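Local coordinates for RmpA (Streptococcus mutans, PDB 3BJV), which probably serves as the cytoplasmic IIA component of an ascorbate phosphotransferase system, relaying phosphoryl groups while ascorbate is taken up, at residues Phe123-Asp126 / Glu130-Val133; His11-Gly16 / Glu139-Met144; Glu24-Ser29 / Ala46-Thr51. One frame throughout, in Å; residues are numbered along the deposited sequence.

Contact 1. Residues Phe123-Asp126 / Glu130-Val133; sequences FELD and ERLV
Arg131 reaches back from its helix to the chain that led into it and meets the carbonyl of Asp126. The bond from Arg131 NH1 to Asp126 O is 3.3 Å long and nearly straight, with an angle of 177° at the hydrogen. The oxygen sits at the edge of the guanidinium, in its plane, and the nitrogen in turn lies in the carbonyl plane. The same oxygen also has Arg131 CD beside it, at 3.0 Å, so the aliphatic stem and the end of the arginine both lie next to one acceptor. The bend at chi3 (59°) makes this possible: it swings NH1 round to the side of the stem where Asp126 O lies. NH1 also rests near Leu125, 3.8 Å from Leu125 CB. A second partner holds the other end of the group, since Arg131 NH2 forms a salt bridge with Glu147; two separate bonds thus limit how the guanidinium can rotate.

One residue further along the helix, Leu132 supplies the apolar half of the contact. Its CD1 methyl comes 3.7 Å from Phe123 CE1, and CZ of the same ring is next at 4.1 Å. The two side chains cross at about a right angle, with the methyl coming obliquely to the ring.

Behind this first shell, Ser128 OG hydrogen-bonds to Phe123 O, tying the end of helix 108-123 to the start of helix 128-133. The contact therefore closes the short connection between these two helices. Around it, the Phe123 ring packs on Val99 and Leu101 of strand 96-104, while Leu125, Arg131 and Leu132 meet helix 138-147 through Glu147 and Met144.

Contact 2. Residues His11-Gly16 / Glu139-Met144; sequences HSIRLG and EEVLAM
Just ahead of Ile13, which meets Val141 across the contact, His11 O accepts two N-H groups from a single arginine. Arg14 NE makes the stronger bond, 2.8 Å to His11 O and close to straight at 172°, with the oxygen at the edge of the guanidinium and in its plane. The bond from Arg14 NH1 to the same His11 O is weak, at 3.4 Å. NH1 also forms a salt bridge with Glu35, so the guanidinium is held from two directions. His11 itself has positive phi and ends helix 3-10 in a Schellman motif, from which the chain passes into the strand.

While Arg14 turns to one side of the strand, Ile13 and Leu15 send their side chains to the other, where helix 138-147 lies. Strand 13-17 pairs in parallel with strand 79-85, and Val141 also touches Leu82 of that neighbour: helix 138-147 covers this face of the sheet in an alpha/beta three-layer sandwich. The strand 13-15 and helix 139-144 axes come within 9.9 Å of each other, at 117° between their directions.

Val141 is the residue both strand side chains reach. At chi1 170° it sets CG1 opposite the backbone N and CG2 beside it, and each methyl has its own neighbour. Ile13 CD1 meets Val141 CG1 tip to tip at 4.1 Å. Leu15 CD2 passes Val141 CG2 at 3.9 Å, the two side chains sliding by in opposite directions. Ile13 CD1 also approaches Leu142 CG at 4.4 Å, and beyond them Phe7 of helix 3-10 packs against both Ile13 and Leu142.

Contact 3. Residues Glu24-Ser29 / Ala46-Thr51; sequences EAVKLS and AIIEST
The peptide carbonyls of Ile47 and Val26, the two residues that touch most closely here, each take two donors, Ile47 O from opposite faces of its plane and Val26 O from one face. They belong to two consecutive helices of the alpha/beta sandwich, of which 22-36 lies on the sheet and 42-54 packs against its side. Ile47 O is reached by Thr51 N from one face and by Thr51 OG1 from the other, the hydroxyl standing above the carbonyl plane and 2.7 Å from the oxygen. Val26 O receives Ser29 N and Ser29 OG together, with 3.2 Å from Ser29 OG to Val26 O. The Glu24 carboxylate is approached on the anti side of OE2 by Lys27 NZ, 3.3 Å away and a little out of the plane, in a salt bridge within one turn of helix.

Helix 22-36 is the one that meets the strands: Ala25 packs on Leu100, and Ser29 on Leu100 and Ala102, all of strand 96-104. The backbones of the two helices come close, with Val26 CA 7.8 Å from Ile48 CA.

The meeting itself is purely apolar. Val26 points at the other helix with CG1 anti to the backbone N (chi1 169°), which puts that methyl forward. The Val26 and Ile47 side chains cross obliquely, and Val26 CG1 touches the branch methyl Ile47 CG2 at 3.5 Å. Ile48 starts off to one side but bends back, its CG1 coming to 4.4 Å from Val26 CG1. From helix 22-36, Val30 also packs on Ile47 and Lys23 on Ile48. Thr51 OG1, already bonded to Ile47 O, also shares a hydrogen bond with Tyr58 OH.

Contacts 1 and 2 form one continuous region, with centres 12 Å apart, because helix 138-147 follows helix 128-133 in the chain and packs back on it. Met144 makes most of the bridge: its CE lies 3.6 Å from Leu132 CG, and its backbone O lies 3.4 Å from Leu125 CD1. Val141 joins in too, with CG2 4.2 Å from Leu132 CD2. Contact 3 stands on the opposite side of the chain's centre. Its centre is about 23 Å from that of contact 1 and about 21 Å from that of contact 2, although its nearest atoms come within about 5 Å of contact 2. Along the sequence, contact 2 encloses both the others.

Contact 1. Residues Phe123-Asp126 / Glu130-Val133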
ATOM      1  N   PHE A 123       8.554  -2.534  -8.933  1.00 11.61           N
ATOM      2  CA  PHE A 123       8.819  -1.189  -9.339  1.00 11.54           C
ATOM      3  C   PHE A 123      10.019  -0.547  -8.668  1.00 12.06           C
ATOM      4  O   PHE A 123      10.516   0.445  -9.149  1.00 11.31           O
ATOM      5  CB  PHE A 123       7.564  -0.335  -9.221  1.00 11.37           C
ATOM      6  CG  PHE A 123       6.570  -0.634 -10.286  1.00 12.84           C
ATOM      7  CD1 PHE A 123       6.731  -0.102 -11.575  1.00  9.44           C
ATOM      8  CD2 PHE A 123       5.481  -1.477 -10.028  1.00 12.17           C
ATOM      9  CE1 PHE A 123       5.817  -0.406 -12.576  1.00 10.95           C
ATOM     10  CE2 PHE A 123       4.558  -1.785 -11.026  1.00 12.91           C
ATOM     11  CZ  PHE A 123       4.727  -1.248 -12.310  1.00 11.89           C
ATOM     12  N   GLU A 124      10.518  -1.121  -7.587  1.00 13.22           N
ATOM     13  CA  GLU A 124      11.783  -0.621  -7.023  1.00 14.47           C
ATOM     14  C   GLU A 124      13.082  -1.226  -7.588  1.00 15.23           C
ATOM     15  O   GLU A 124      14.165  -0.941  -7.076  1.00 16.30           O
ATOM     16  CB  GLU A 124      11.772  -0.742  -5.507  1.00 13.82           C
ATOM     17  CG  GLU A 124      10.727   0.200  -4.879  1.00 15.63           C
ATOM     18  CD  GLU A 124      10.774   0.192  -3.384  1.00 15.32           C
ATOM     19  OE1 GLU A 124      11.471  -0.687  -2.787  1.00 13.02           O
ATOM     20  OE2 GLU A 124      10.102   1.070  -2.812  1.00 13.15           O
ATOM     21  N   LEU A 125      12.989  -2.103  -8.582  1.00 15.72           N
ATOM     22  CA  LEU A 125      14.186  -2.547  -9.289  1.00 16.10           C
ATOM     23  C   LEU A 125      14.782  -1.324  -9.981  1.00 16.89           C
ATOM     24  O   LEU A 125      14.063  -0.335 -10.224  1.00 15.74           O
ATOM     25  CB  LEU A 125      13.801  -3.580 -10.330  1.00 15.05           C
ATOM     26  CG  LEU A 125      13.354  -4.876  -9.703  1.00 15.26           C
ATOM     27  CD1 LEU A 125      12.830  -5.843 -10.775  1.00 14.55           C
ATOM     28  CD2 LEU A 125      14.486  -5.470  -8.871  1.00 12.09           C
ATOM     29  N   ASP A 126      16.056  -1.364 -10.339  1.00 18.29           N
ATOM     30  CA  ASP A 126      16.607  -0.195 -11.043  1.00 20.78           C
ATOM     31  C   ASP A 126      16.021  -0.001 -12.423  1.00 20.16           C
ATOM     32  O   ASP A 126      15.837  -0.945 -13.140  1.00 21.11           O
ATOM     33  CB  ASP A 126      18.152  -0.170 -11.058  1.00 22.17           C
ATOM     34  CG  ASP A 126      18.706   0.997 -10.177  1.00 29.63           C
ATOM     35  OD1 ASP A 126      19.122   2.043 -10.771  1.00 31.16           O
ATOM     36  OD2 ASP A 126      18.636   0.883  -8.891  1.00 33.81           O
ATOM     37  N   GLU A 130      11.614   1.841 -17.222  1.00 16.26           N
ATOM     38  CA  GLU A 130      12.278   1.773 -18.509  1.00 16.75           C
ATOM     39  C   GLU A 130      12.523   0.335 -18.955  1.00 15.83           C
ATOM     40  O   GLU A 130      12.545   0.039 -20.127  1.00 16.14           O
ATOM     41  CB  GLU A 130      13.612   2.501 -18.404  1.00 16.51           C
ATOM     42  CG  GLU A 130      14.627   2.205 -19.486  1.00 17.53           C
ATOM     43  CD  GLU A 130      15.932   3.038 -19.309  1.00 20.31           C
ATOM     44  OE1 GLU A 130      15.871   4.319 -19.344  1.00 25.05           O
ATOM     45  OE2 GLU A 130      17.002   2.410 -19.128  1.00 21.07           O
ATOM     46  N   ARG A 131      12.766  -0.555 -18.015  1.00 15.71           N
ATOM     47  CA  ARG A 131      13.027  -1.915 -18.358  1.00 15.92           C
ATOM     48  C   ARG A 131      11.683  -2.606 -18.719  1.00 15.39           C
ATOM     49  O   ARG A 131      11.602  -3.277 -19.750  1.00 16.22           O
ATOM     50  CB  ARG A 131      13.804  -2.608 -17.245  1.00 15.07           C
ATOM     51  CG  ARG A 131      15.244  -2.062 -17.054  1.00 18.36           C
ATOM     52  CD  ARG A 131      15.909  -2.538 -15.697  1.00 17.27           C
ATOM     53  NE  ARG A 131      15.950  -3.993 -15.670  1.00 20.85           N
ATOM     54  CZ  ARG A 131      15.979  -4.755 -14.586  1.00 21.00           C
ATOM     55  NH1 ARG A 131      15.974  -4.211 -13.372  1.00 22.75           N
ATOM     56  NH2 ARG A 131      16.017  -6.074 -14.740  1.00 19.84           N
ATOM     57  N   LEU A 132      10.630  -2.378 -17.933  1.00 13.67           N
ATOM     58  CA  LEU A 132       9.277  -2.926 -18.236  1.00 12.88           C
ATOM     59  C   LEU A 132       8.759  -2.581 -19.637  1.00 12.64           C
ATOM     60  O   LEU A 132       8.263  -3.450 -20.372  1.00 12.46           O
ATOM     61  CB  LEU A 132       8.298  -2.476 -17.159  1.00 12.62           C
ATOM     62  CG  LEU A 132       8.386  -3.349 -15.894  1.00 10.78           C
ATOM     63  CD1 LEU A 132       7.486  -2.802 -14.841  1.00 12.88           C
ATOM     64  CD2 LEU A 132       7.965  -4.742 -16.249  1.00  9.14           C
ATOM     65  N   VAL A 133       8.958  -1.308 -20.004  1.00 12.43           N
ATOM     66  CA  VAL A 133       8.626  -0.744 -21.305  1.00 11.46           C
ATOM     67  C   VAL A 133       9.456  -1.386 -22.471  1.00 11.51           C
ATOM     68  O   VAL A 133       8.965  -1.512 -23.594  1.00 10.98           O
ATOM     69  CB  VAL A 133       8.672   0.840 -21.220  1.00 11.10           C
ATOM     70  CG1 VAL A 133       8.621   1.509 -22.569  1.00 10.84           C
ATOM     71  CG2 VAL A 133       7.496   1.382 -20.366  1.00 11.12           C
TER

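Contact 2. Residues His11-Gly16 / Glu139-Met144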
ATOM      1  N   HIS A  11      -3.084 -15.126 -18.242  1.00 12.25           N
ATOM      2  CA  HIS A  11      -2.463 -14.598 -19.462  1.00 11.38           C
ATOM      3  C   HIS A  11      -2.606 -13.109 -19.554  1.00 10.55           C
ATOM      4  O   HIS A  11      -3.017 -12.550 -20.611  1.00 10.26           O
ATOM      5  CB  HIS A  11      -3.093 -15.229 -20.689  1.00 11.41           C
ATOM      6  CG  HIS A  11      -3.088 -16.713 -20.634  1.00 14.53           C
ATOM      7  ND1 HIS A  11      -4.165 -17.446 -20.152  1.00 15.85           N
ATOM      8  CD2 HIS A  11      -2.109 -17.601 -20.926  1.00 11.97           C
ATOM      9  CE1 HIS A  11      -3.854 -18.727 -20.223  1.00 18.68           C
ATOM     10  NE2 HIS A  11      -2.611 -18.843 -20.681  1.00 14.31           N
ATOM     11  N   SER A  12      -2.263 -12.454 -18.461  1.00  8.77           N
ATOM     12  CA  SER A  12      -2.628 -11.083 -18.338  1.00  8.26           C
ATOM     13  C   SER A  12      -1.458 -10.122 -18.480  1.00  8.92           C
ATOM     14  O   SER A  12      -1.573  -8.958 -18.068  1.00  9.90           O
ATOM     15  CB  SER A  12      -3.308 -10.900 -17.013  1.00  7.64           C
ATOM     16  OG  SER A  12      -2.418 -11.353 -16.027  1.00  8.16           O
ATOM     17  N   ILE A  13      -0.340 -10.585 -19.036  1.00  8.40           N
ATOM     18  CA  ILE A  13       0.727  -9.684 -19.464  1.00  9.02           C
ATOM     19  C   ILE A  13       0.569  -9.393 -20.957  1.00  9.97           C
ATOM     20  O   ILE A  13       0.650 -10.323 -21.771  1.00 11.10           O
ATOM     21  CB  ILE A  13       2.126 -10.275 -19.308  1.00  8.96           C
ATOM     22  CG1 ILE A  13       2.441 -10.558 -17.843  1.00  7.50           C
ATOM     23  CG2 ILE A  13       3.119  -9.290 -19.907  1.00  7.10           C
ATOM     24  CD1 ILE A  13       3.708 -11.297 -17.657  1.00  6.31           C
ATOM     25  N   ARG A  14       0.299  -8.130 -21.315  1.00  9.12           N
ATOM     26  CA  ARG A  14       0.025  -7.729 -22.696  1.00  7.07           C
ATOM     27  C   ARG A  14       0.915  -6.526 -22.930  1.00  7.81           C
ATOM     28  O   ARG A  14       0.751  -5.520 -22.291  1.00  8.36           O
ATOM     29  CB  ARG A  14      -1.461  -7.363 -22.869  1.00  7.04           C
ATOM     30  CG  ARG A  14      -2.526  -8.415 -22.367  1.00  4.68           C
ATOM     31  CD  ARG A  14      -2.529  -9.802 -23.138  1.00  6.79           C
ATOM     32  NE  ARG A  14      -3.566 -10.725 -22.624  1.00  7.69           N
ATOM     33  CZ  ARG A  14      -4.818 -10.828 -23.072  1.00  7.59           C
ATOM     34  NH1 ARG A  14      -5.661 -11.678 -22.489  1.00  8.45           N
ATOM     35  NH2 ARG A  14      -5.246 -10.094 -24.089  1.00  6.64           N
ATOM     36  N   LEU A  15       1.892  -6.620 -23.818  1.00  8.39           N
ATOM     37  CA  LEU A  15       2.888  -5.571 -23.928  1.00  8.20           C
ATOM     38  C   LEU A  15       2.831  -4.785 -25.223  1.00  8.44           C
ATOM     39  O   LEU A  15       2.298  -5.290 -26.242  1.00  8.82           O
ATOM     40  CB  LEU A  15       4.260  -6.213 -23.812  1.00  8.68           C
ATOM     41  CG  LEU A  15       4.554  -7.054 -22.601  1.00  7.07           C
ATOM     42  CD1 LEU A  15       5.783  -7.841 -22.969  1.00  8.37           C
ATOM     43  CD2 LEU A  15       4.836  -6.206 -21.343  1.00  6.08           C
ATOM     44  N   GLY A  16       3.405  -3.571 -25.194  1.00  7.51           N
ATOM     45  CA  GLY A  16       3.502  -2.719 -26.382  1.00  7.90           C
ATOM     46  C   GLY A  16       2.168  -2.285 -27.010  1.00  9.76           C
ATOM     47  O   GLY A  16       2.011  -2.253 -28.254  1.00  9.20           O
ATOM     48  N   GLU A 139       7.814 -13.690 -20.754  1.00 11.42           N
ATOM     49  CA  GLU A 139       8.993 -14.278 -20.094  1.00 12.33           C
ATOM     50  C   GLU A 139      10.015 -13.257 -19.576  1.00 11.46           C
ATOM     51  O   GLU A 139      10.592 -13.433 -18.513  1.00 11.32           O
ATOM     52  CB  GLU A 139       9.696 -15.301 -21.015  1.00 13.81           C
ATOM     53  CG  GLU A 139       9.002 -16.669 -21.159  1.00 18.58           C
ATOM     54  CD  GLU A 139       7.519 -16.585 -21.606  1.00 26.08           C
ATOM     55  OE1 GLU A 139       7.218 -16.016 -22.691  1.00 28.34           O
ATOM     56  OE2 GLU A 139       6.647 -17.110 -20.863  1.00 31.19           O
ATOM     57  N   GLU A 140      10.204 -12.178 -20.311  1.00 10.82           N
ATOM     58  CA  GLU A 140      11.068 -11.071 -19.870  1.00 11.48           C
ATOM     59  C   GLU A 140      10.602 -10.358 -18.628  1.00 10.10           C
ATOM     60  O   GLU A 140      11.433 -10.053 -17.774  1.00 10.58           O
ATOM     61  CB  GLU A 140      11.277 -10.046 -20.999  1.00 11.26           C
ATOM     62  CG  GLU A 140      12.195 -10.566 -22.027  1.00 15.84           C
ATOM     63  CD  GLU A 140      12.249  -9.710 -23.287  1.00 23.45           C
ATOM     64  OE1 GLU A 140      12.422  -8.471 -23.218  1.00 23.48           O
ATOM     65  OE2 GLU A 140      12.162 -10.318 -24.367  1.00 30.20           O
ATOM     66  N   VAL A 141       9.287 -10.078 -18.555  1.00  9.18           N
ATOM     67  CA  VAL A 141       8.673  -9.461 -17.415  1.00  8.43           C
ATOM     68  C   VAL A 141       8.787 -10.355 -16.199  1.00  8.82           C
ATOM     69  O   VAL A 141       9.098  -9.884 -15.111  1.00  9.09           O
ATOM     70  CB  VAL A 141       7.149  -9.094 -17.645  1.00  8.89           C
ATOM     71  CG1 VAL A 141       6.471  -8.660 -16.303  1.00  7.18           C
ATOM     72  CG2 VAL A 141       7.003  -8.017 -18.624  1.00  6.46           C
ATOM     73  N   LEU A 142       8.488 -11.629 -16.384  1.00 10.00           N
ATOM     74  CA  LEU A 142       8.623 -12.635 -15.310  1.00 11.48           C
ATOM     75  C   LEU A 142      10.079 -12.772 -14.847  1.00 12.04           C
ATOM     76  O   LEU A 142      10.322 -12.925 -13.655  1.00 13.08           O
ATOM     77  CB  LEU A 142       8.119 -13.996 -15.760  1.00 10.71           C
ATOM     78  CG  LEU A 142       6.664 -14.146 -16.134  1.00 10.86           C
ATOM     79  CD1 LEU A 142       6.498 -15.483 -16.819  1.00 11.52           C
ATOM     80  CD2 LEU A 142       5.797 -14.063 -14.897  1.00  9.33           C
ATOM     81  N   ALA A 143      11.061 -12.672 -15.749  1.00 12.23           N
ATOM     82  CA  ALA A 143      12.446 -12.624 -15.236  1.00 12.14           C
ATOM     83  C   ALA A 143      12.634 -11.438 -14.251  1.00 12.14           C
ATOM     84  O   ALA A 143      13.180 -11.626 -13.149  1.00 12.53           O
ATOM     85  CB  ALA A 143      13.478 -12.611 -16.366  1.00 12.20           C
ATOM     86  N   MET A 144      12.125 -10.260 -14.600  1.00 11.28           N
ATOM     87  CA  MET A 144      12.039  -9.152 -13.631  1.00 12.08           C
ATOM     88  C   MET A 144      11.301  -9.448 -12.326  1.00 11.80           C
ATOM     89  O   MET A 144      11.741  -9.040 -11.260  1.00 10.58           O
ATOM     90  CB  MET A 144      11.426  -7.915 -14.265  1.00 11.92           C
ATOM     91  CG  MET A 144      12.370  -7.249 -15.248  1.00 12.47           C
ATOM     92  SD  MET A 144      11.668  -5.758 -15.986  1.00 15.30           S
ATOM     93  CE  MET A 144      11.542  -4.623 -14.596  1.00 16.41           C
TER

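Contact 3. Residues Glu24-Ser29 / Ala46-Thr51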
ATOM      1  N   GLU A  24      -9.090   4.342 -22.048  1.00 10.02           N
ATOM      2  CA  GLU A  24      -8.614   3.242 -22.852  1.00 11.82           C
ATOM      3  C   GLU A  24      -7.482   2.456 -22.184  1.00 11.14           C
ATOM      4  O   GLU A  24      -7.485   1.228 -22.196  1.00 11.95           O
ATOM      5  CB  GLU A  24      -8.159   3.659 -24.234  1.00 11.57           C
ATOM      6  CG  GLU A  24      -7.514   2.461 -24.926  1.00 16.28           C
ATOM      7  CD  GLU A  24      -7.891   2.339 -26.377  1.00 24.21           C
ATOM      8  OE1 GLU A  24      -7.564   3.295 -27.143  1.00 23.21           O
ATOM      9  OE2 GLU A  24      -8.511   1.278 -26.727  1.00 26.19           O
ATOM     10  N   ALA A  25      -6.526   3.161 -21.611  1.00 10.93           N
ATOM     11  CA  ALA A  25      -5.394   2.529 -20.922  1.00 10.88           C
ATOM     12  C   ALA A  25      -5.955   1.607 -19.823  1.00 10.51           C
ATOM     13  O   ALA A  25      -5.578   0.460 -19.683  1.00  9.50           O
ATOM     14  CB  ALA A  25      -4.479   3.617 -20.349  1.00  9.26           C
ATOM     15  N   VAL A  26      -6.909   2.141 -19.078  1.00 11.19           N
ATOM     16  CA  VAL A  26      -7.574   1.405 -18.019  1.00 11.69           C
ATOM     17  C   VAL A  26      -8.343   0.205 -18.579  1.00 11.91           C
ATOM     18  O   VAL A  26      -8.238  -0.877 -18.047  1.00 12.43           O
ATOM     19  CB  VAL A  26      -8.457   2.347 -17.150  1.00 11.10           C
ATOM     20  CG1 VAL A  26      -9.359   1.547 -16.208  1.00 11.17           C
ATOM     21  CG2 VAL A  26      -7.555   3.267 -16.379  1.00 11.05           C
ATOM     22  N   LYS A  27      -9.097   0.387 -19.653  1.00 12.51           N
ATOM     23  CA  LYS A  27      -9.771  -0.751 -20.288  1.00 13.16           C
ATOM     24  C   LYS A  27      -8.784  -1.916 -20.623  1.00 12.65           C
ATOM     25  O   LYS A  27      -9.055  -3.094 -20.367  1.00 12.94           O
ATOM     26  CB  LYS A  27     -10.464  -0.277 -21.576  1.00 13.07           C
ATOM     27  CG  LYS A  27     -11.247  -1.402 -22.295  1.00 14.62           C
ATOM     28  CD  LYS A  27     -11.493  -1.000 -23.745  1.00 18.67           C
ATOM     29  CE  LYS A  27     -10.568  -1.732 -24.675  1.00 20.59           C
ATOM     30  NZ  LYS A  27     -10.589  -1.136 -26.009  1.00 22.68           N
ATOM     31  N   LEU A  28      -7.673  -1.557 -21.241  1.00 11.11           N
ATOM     32  CA  LEU A  28      -6.673  -2.518 -21.638  1.00 10.85           C
ATOM     33  C   LEU A  28      -6.134  -3.317 -20.475  1.00 10.37           C
ATOM     34  O   LEU A  28      -5.763  -4.472 -20.664  1.00 10.56           O
ATOM     35  CB  LEU A  28      -5.510  -1.817 -22.315  1.00  9.81           C
ATOM     36  CG  LEU A  28      -5.815  -1.176 -23.658  1.00 11.70           C
ATOM     37  CD1 LEU A  28      -4.587  -0.421 -24.060  1.00 11.26           C
ATOM     38  CD2 LEU A  28      -6.254  -2.189 -24.781  1.00  9.08           C
ATOM     39  N   SER A  29      -6.067  -2.719 -19.284  1.00  9.70           N
ATOM     40  CA  SER A  29      -5.421  -3.418 -18.179  1.00  9.64           C
ATOM     41  C   SER A  29      -6.362  -4.408 -17.464  1.00  9.72           C
ATOM     42  O   SER A  29      -5.948  -5.327 -16.782  1.00  9.23           O
ATOM     43  CB  SER A  29      -4.708  -2.424 -17.221  1.00  8.91           C
ATOM     44  OG  SER A  29      -5.613  -1.645 -16.451  1.00  9.07           O
ATOM     45  N   ALA A  46     -16.643   0.330 -12.773  1.00  9.41           N
ATOM     46  CA  ALA A  46     -16.322   0.816 -11.418  1.00  9.43           C
ATOM     47  C   ALA A  46     -15.036   1.638 -11.326  1.00  9.19           C
ATOM     48  O   ALA A  46     -14.998   2.631 -10.606  1.00 10.50           O
ATOM     49  CB  ALA A  46     -16.293  -0.310 -10.405  1.00  8.42           C
ATOM     50  N   ILE A  47     -13.990   1.211 -12.027  1.00  9.46           N
ATOM     51  CA  ILE A  47     -12.673   1.852 -11.925  1.00  8.46           C
ATOM     52  C   ILE A  47     -12.853   3.205 -12.538  1.00  9.41           C
ATOM     53  O   ILE A  47     -12.418   4.199 -11.961  1.00  9.68           O
ATOM     54  CB  ILE A  47     -11.538   1.022 -12.626  1.00  8.19           C
ATOM     55  CG1 ILE A  47     -11.112  -0.145 -11.748  1.00  5.40           C
ATOM     56  CG2 ILE A  47     -10.280   1.822 -12.801  1.00  6.10           C
ATOM     57  CD1 ILE A  47     -10.457  -1.298 -12.577  1.00  8.04           C
ATOM     58  N   ILE A  48     -13.551   3.245 -13.683  1.00  9.34           N
ATOM     59  CA  ILE A  48     -13.783   4.497 -14.404  1.00  9.21           C
ATOM     60  C   ILE A  48     -14.643   5.454 -13.623  1.00  9.56           C
ATOM     61  O   ILE A  48     -14.289   6.602 -13.481  1.00  9.37           O
ATOM     62  CB  ILE A  48     -14.313   4.260 -15.876  1.00 10.29           C
ATOM     63  CG1 ILE A  48     -13.184   3.673 -16.764  1.00 11.50           C
ATOM     64  CG2 ILE A  48     -14.871   5.543 -16.462  1.00  8.48           C
ATOM     65  CD1 ILE A  48     -13.433   3.833 -18.187  1.00 18.56           C
ATOM     66  N   GLU A  49     -15.796   4.998 -13.150  1.00  9.58           N
ATOM     67  CA  GLU A  49     -16.625   5.830 -12.254  1.00 10.34           C
ATOM     68  C   GLU A  49     -15.933   6.307 -11.008  1.00  9.88           C
ATOM     69  O   GLU A  49     -16.115   7.470 -10.643  1.00 10.55           O
ATOM     70  CB  GLU A  49     -17.941   5.131 -11.858  1.00 10.01           C
ATOM     71  CG  GLU A  49     -18.790   4.801 -13.056  1.00 13.51           C
ATOM     72  CD  GLU A  49     -19.102   6.031 -13.877  1.00 17.67           C
ATOM     73  OE1 GLU A  49     -19.751   6.906 -13.276  1.00 23.86           O
ATOM     74  OE2 GLU A  49     -18.689   6.150 -15.074  1.00 18.08           O
ATOM     75  N   SER A  50     -15.152   5.442 -10.345  1.00  9.50           N
ATOM     76  CA  SER A  50     -14.361   5.885  -9.179  1.00  9.20           C
ATOM     77  C   SER A  50     -13.308   6.910  -9.520  1.00  9.07           C
ATOM     78  O   SER A  50     -13.076   7.838  -8.776  1.00 10.86           O
ATOM     79  CB  SER A  50     -13.714   4.709  -8.482  1.00  9.04           C
ATOM     80  OG  SER A  50     -14.741   3.913  -7.920  1.00 10.53           O
ATOM     81  N   THR A  51     -12.666   6.743 -10.653  1.00  9.00           N
ATOM     82  CA  THR A  51     -11.657   7.648 -11.116  1.00  9.27           C
ATOM     83  C   THR A  51     -12.259   9.025 -11.420  1.00 11.46           C
ATOM     84  O   THR A  51     -11.677  10.050 -10.992  1.00 10.86           O
ATOM     85  CB  THR A  51     -10.962   7.097 -12.364  1.00  7.79           C
ATOM     86  OG1 THR A  51     -10.345   5.859 -12.021  1.00  8.29           O
ATOM     87  CG2 THR A  51      -9.930   8.010 -12.816  1.00  6.20           C
TER